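Local coordinates for hypothetical protein PH0823 (Pyrococcus horikoshii, PDB 2DUM) that is of unknown function but belongs to the universal stress protein A family, some of whose members bind ATP, at residues G17-V22 with A84-R89. Residues are numbered along the deposited sequence; the frame is centred on the assembly and turned at random.
Sequences GAYRAV and AEEVKR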
ATOM      1  N   GLY A  17      15.293  -8.238   0.787  1.00 64.74           N
ATOM      2  CA  GLY A  17      13.877  -7.929   0.811  1.00 63.38           C
ATOM      3  C   GLY A  17      13.578  -7.075  -0.352  1.00 62.43           C
ATOM      4  O   GLY A  17      12.519  -7.245  -0.958  1.00 62.62           O
ATOM      5  N   ALA A  18      14.575  -6.225  -0.671  1.00 61.44           N
ATOM      6  CA  ALA A  18      14.548  -5.179  -1.680  1.00 59.86           C
ATOM      7  C   ALA A  18      14.546  -5.790  -3.049  1.00 60.14           C
ATOM      8  O   ALA A  18      13.759  -5.398  -3.868  1.00 59.09           O
ATOM      9  CB  ALA A  18      15.714  -4.279  -1.489  1.00 59.19           C
ATOM     10  N   TYR A  19      15.375  -6.804  -3.284  1.00 61.09           N
ATOM     11  CA  TYR A  19      15.354  -7.478  -4.578  1.00 62.27           C
ATOM     12  C   TYR A  19      14.173  -8.386  -4.769  1.00 60.90           C
ATOM     13  O   TYR A  19      13.669  -8.515  -5.850  1.00 60.71           O
ATOM     14  CB  TYR A  19      16.597  -8.315  -4.740  1.00 65.48           C
ATOM     15  CG  TYR A  19      17.779  -7.448  -4.925  1.00 69.77           C
ATOM     16  CD1 TYR A  19      18.618  -7.141  -3.845  1.00 71.87           C
ATOM     17  CD2 TYR A  19      18.052  -6.886  -6.185  1.00 73.65           C
ATOM     18  CE1 TYR A  19      19.718  -6.298  -4.004  1.00 73.48           C
ATOM     19  CE2 TYR A  19      19.158  -6.036  -6.370  1.00 75.00           C
ATOM     20  CZ  TYR A  19      19.979  -5.742  -5.267  1.00 73.25           C
ATOM     21  OH  TYR A  19      21.044  -4.883  -5.451  1.00 73.22           O
ATOM     22  N   ARG A  20      13.761  -9.064  -3.715  1.00 59.54           N
ATOM     23  CA  ARG A  20      12.577  -9.858  -3.773  1.00 58.14           C
ATOM     24  C   ARG A  20      11.356  -9.031  -4.123  1.00 56.78           C
ATOM     25  O   ARG A  20      10.536  -9.406  -4.984  1.00 56.06           O
ATOM     26  CB  ARG A  20      12.387 -10.549  -2.448  1.00 58.92           C
ATOM     27  CG  ARG A  20      12.889 -12.029  -2.401  1.00 61.99           C
ATOM     28  CD  ARG A  20      12.577 -12.963  -3.651  1.00 65.64           C
ATOM     29  NE  ARG A  20      11.154 -13.314  -3.953  1.00 67.91           N
ATOM     30  CZ  ARG A  20      10.722 -14.017  -5.034  1.00 66.88           C
ATOM     31  NH1 ARG A  20      11.561 -14.486  -5.975  1.00 64.54           N
ATOM     32  NH2 ARG A  20       9.418 -14.268  -5.178  1.00 67.13           N
ATOM     33  N   ALA A  21      11.232  -7.880  -3.482  1.00 55.99           N
ATOM     34  CA  ALA A  21      10.050  -7.041  -3.712  1.00 55.05           C
ATOM     35  C   ALA A  21       9.960  -6.745  -5.159  1.00 54.52           C
ATOM     36  O   ALA A  21       8.879  -6.719  -5.737  1.00 53.93           O
ATOM     37  CB  ALA A  21      10.124  -5.854  -2.974  1.00 54.36           C
ATOM     38  N   VAL A  22      11.131  -6.604  -5.754  1.00 55.29           N
ATOM     39  CA  VAL A  22      11.252  -6.331  -7.198  1.00 55.71           C
ATOM     40  C   VAL A  22      10.782  -7.506  -8.066  1.00 56.19           C
ATOM     41  O   VAL A  22       9.945  -7.272  -8.967  1.00 57.47           O
ATOM     42  CB  VAL A  22      12.666  -5.830  -7.606  1.00 55.61           C
ATOM     43  CG1 VAL A  22      12.825  -5.796  -9.081  1.00 54.60           C
ATOM     44  CG2 VAL A  22      12.923  -4.432  -7.081  1.00 56.47           C
ATOM     45  N   ALA A  84      19.353   0.078 -11.885  1.00 66.06           N
ATOM     46  CA  ALA A  84      18.514   1.062 -12.566  1.00 66.42           C
ATOM     47  C   ALA A  84      17.832   0.347 -13.658  1.00 66.71           C
ATOM     48  O   ALA A  84      16.649   0.476 -13.815  1.00 68.00           O
ATOM     49  CB  ALA A  84      19.341   2.152 -13.181  1.00 65.79           C
ATOM     50  N   GLU A  85      18.578  -0.408 -14.434  1.00 67.42           N
ATOM     51  CA  GLU A  85      17.997  -0.916 -15.661  1.00 67.03           C
ATOM     52  C   GLU A  85      17.239  -2.269 -15.575  1.00 65.54           C
ATOM     53  O   GLU A  85      16.555  -2.620 -16.522  1.00 65.62           O
ATOM     54  CB  GLU A  85      18.984  -0.807 -16.850  1.00 67.32           C
ATOM     55  CG  GLU A  85      18.352  -0.901 -18.302  1.00 69.94           C
ATOM     56  CD  GLU A  85      17.530   0.356 -18.834  1.00 79.02           C
ATOM     57  OE1 GLU A  85      17.887   1.581 -18.583  1.00 77.88           O
ATOM     58  OE2 GLU A  85      16.513   0.064 -19.557  1.00 80.49           O
ATOM     59  N   GLU A  86      17.294  -2.985 -14.461  1.00 63.74           N
ATOM     60  CA  GLU A  86      16.398  -4.173 -14.323  1.00 63.34           C
ATOM     61  C   GLU A  86      15.039  -3.882 -13.545  1.00 61.31           C
ATOM     62  O   GLU A  86      13.945  -4.471 -13.801  1.00 60.96           O
ATOM     63  CB  GLU A  86      17.190  -5.431 -13.872  1.00 64.00           C
ATOM     64  CG  GLU A  86      16.627  -6.256 -12.676  1.00 69.34           C
ATOM     65  CD  GLU A  86      17.257  -5.957 -11.270  1.00 75.92           C
ATOM     66  OE1 GLU A  86      18.093  -5.024 -11.148  1.00 78.60           O
ATOM     67  OE2 GLU A  86      16.894  -6.661 -10.268  1.00 78.65           O
ATOM     68  N   VAL A  87      15.088  -2.930 -12.637  1.00 58.25           N
ATOM     69  CA  VAL A  87      13.847  -2.357 -12.160  1.00 56.09           C
ATOM     70  C   VAL A  87      12.906  -1.725 -13.263  1.00 55.59           C
ATOM     71  O   VAL A  87      11.689  -1.971 -13.306  1.00 55.96           O
ATOM     72  CB  VAL A  87      14.170  -1.383 -11.072  1.00 55.29           C
ATOM     73  CG1 VAL A  87      12.896  -0.717 -10.588  1.00 52.35           C
ATOM     74  CG2 VAL A  87      14.937  -2.126 -10.033  1.00 52.81           C
ATOM     75  N   LYS A  88      13.487  -0.909 -14.126  1.00 53.62           N
ATOM     76  CA  LYS A  88      12.760  -0.286 -15.169  1.00 52.57           C
ATOM     77  C   LYS A  88      12.038  -1.410 -15.851  1.00 50.34           C
ATOM     78  O   LYS A  88      10.841  -1.348 -16.173  1.00 50.03           O
ATOM     79  CB  LYS A  88      13.751   0.370 -16.126  1.00 52.93           C
ATOM     80  CG  LYS A  88      13.037   1.099 -17.283  1.00 54.98           C
ATOM     81  CD  LYS A  88      13.958   1.899 -18.234  1.00 55.03           C
ATOM     82  CE  LYS A  88      13.119   2.400 -19.407  1.00 57.11           C
ATOM     83  NZ  LYS A  88      13.922   3.259 -20.353  1.00 61.53           N
ATOM     84  N   ARG A  89      12.784  -2.476 -16.013  1.00 48.40           N
ATOM     85  CA  ARG A  89      12.305  -3.636 -16.737  1.00 47.24           C
ATOM     86  C   ARG A  89      11.309  -4.475 -15.970  1.00 46.09           C
ATOM     87  O   ARG A  89      10.512  -5.185 -16.580  1.00 45.35           O
ATOM     88  CB  ARG A  89      13.486  -4.532 -17.125  1.00 48.12           C
ATOM     89  CG  ARG A  89      13.251  -5.397 -18.344  1.00 47.67           C
ATOM     90  CD  ARG A  89      14.421  -6.269 -18.703  1.00 45.64           C
ATOM     91  NE  ARG A  89      13.808  -7.347 -19.455  1.00 50.69           N
ATOM     92  CZ  ARG A  89      13.488  -8.540 -18.950  1.00 52.14           C
ATOM     93  NH1 ARG A  89      13.812  -8.812 -17.688  1.00 56.78           N
ATOM     94  NH2 ARG A  89      12.853  -9.465 -19.701  1.00 50.24           N
TER
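Glu86 OE2 meets two residues of helix 16-28 at once, lying 4.2 Å from Tyr19 CD2 and 4.3 Å from Val22 CG1. Both are loose carbon-to-oxygen contacts, and no hydrogen bond joins the segments. The carboxylate oxygen approaches the tyrosine at the ring edge, near the ring plane, instead of over a face. Neither Tyr19 nor Glu86 leaves its backbone pointing at the other segment; the ends of the side chains close the distance. Deeper in, both methyls of Val22, CG1 and CG2, lie 4.3 Å from Val87 CG2. The Val22 torsion (chi1 170°) swings CG1 away from the backbone N, so that it additionally reaches Glu86 OE2. The 11.3 Å separation of the segment axes and the 134 Å² buried agree with light packing. Val87 also rests on Val36 and Leu38, which seats helix 69-90 on strand 35-43, and Tyr19 makes a cation-pi contact with Lys83. At 36° between their directions, the segments run roughly parallel, as expected for neighbouring helices of successive beta-alpha-beta units on a 3-2-1-4-5 parallel sheet, the universal stress protein fold.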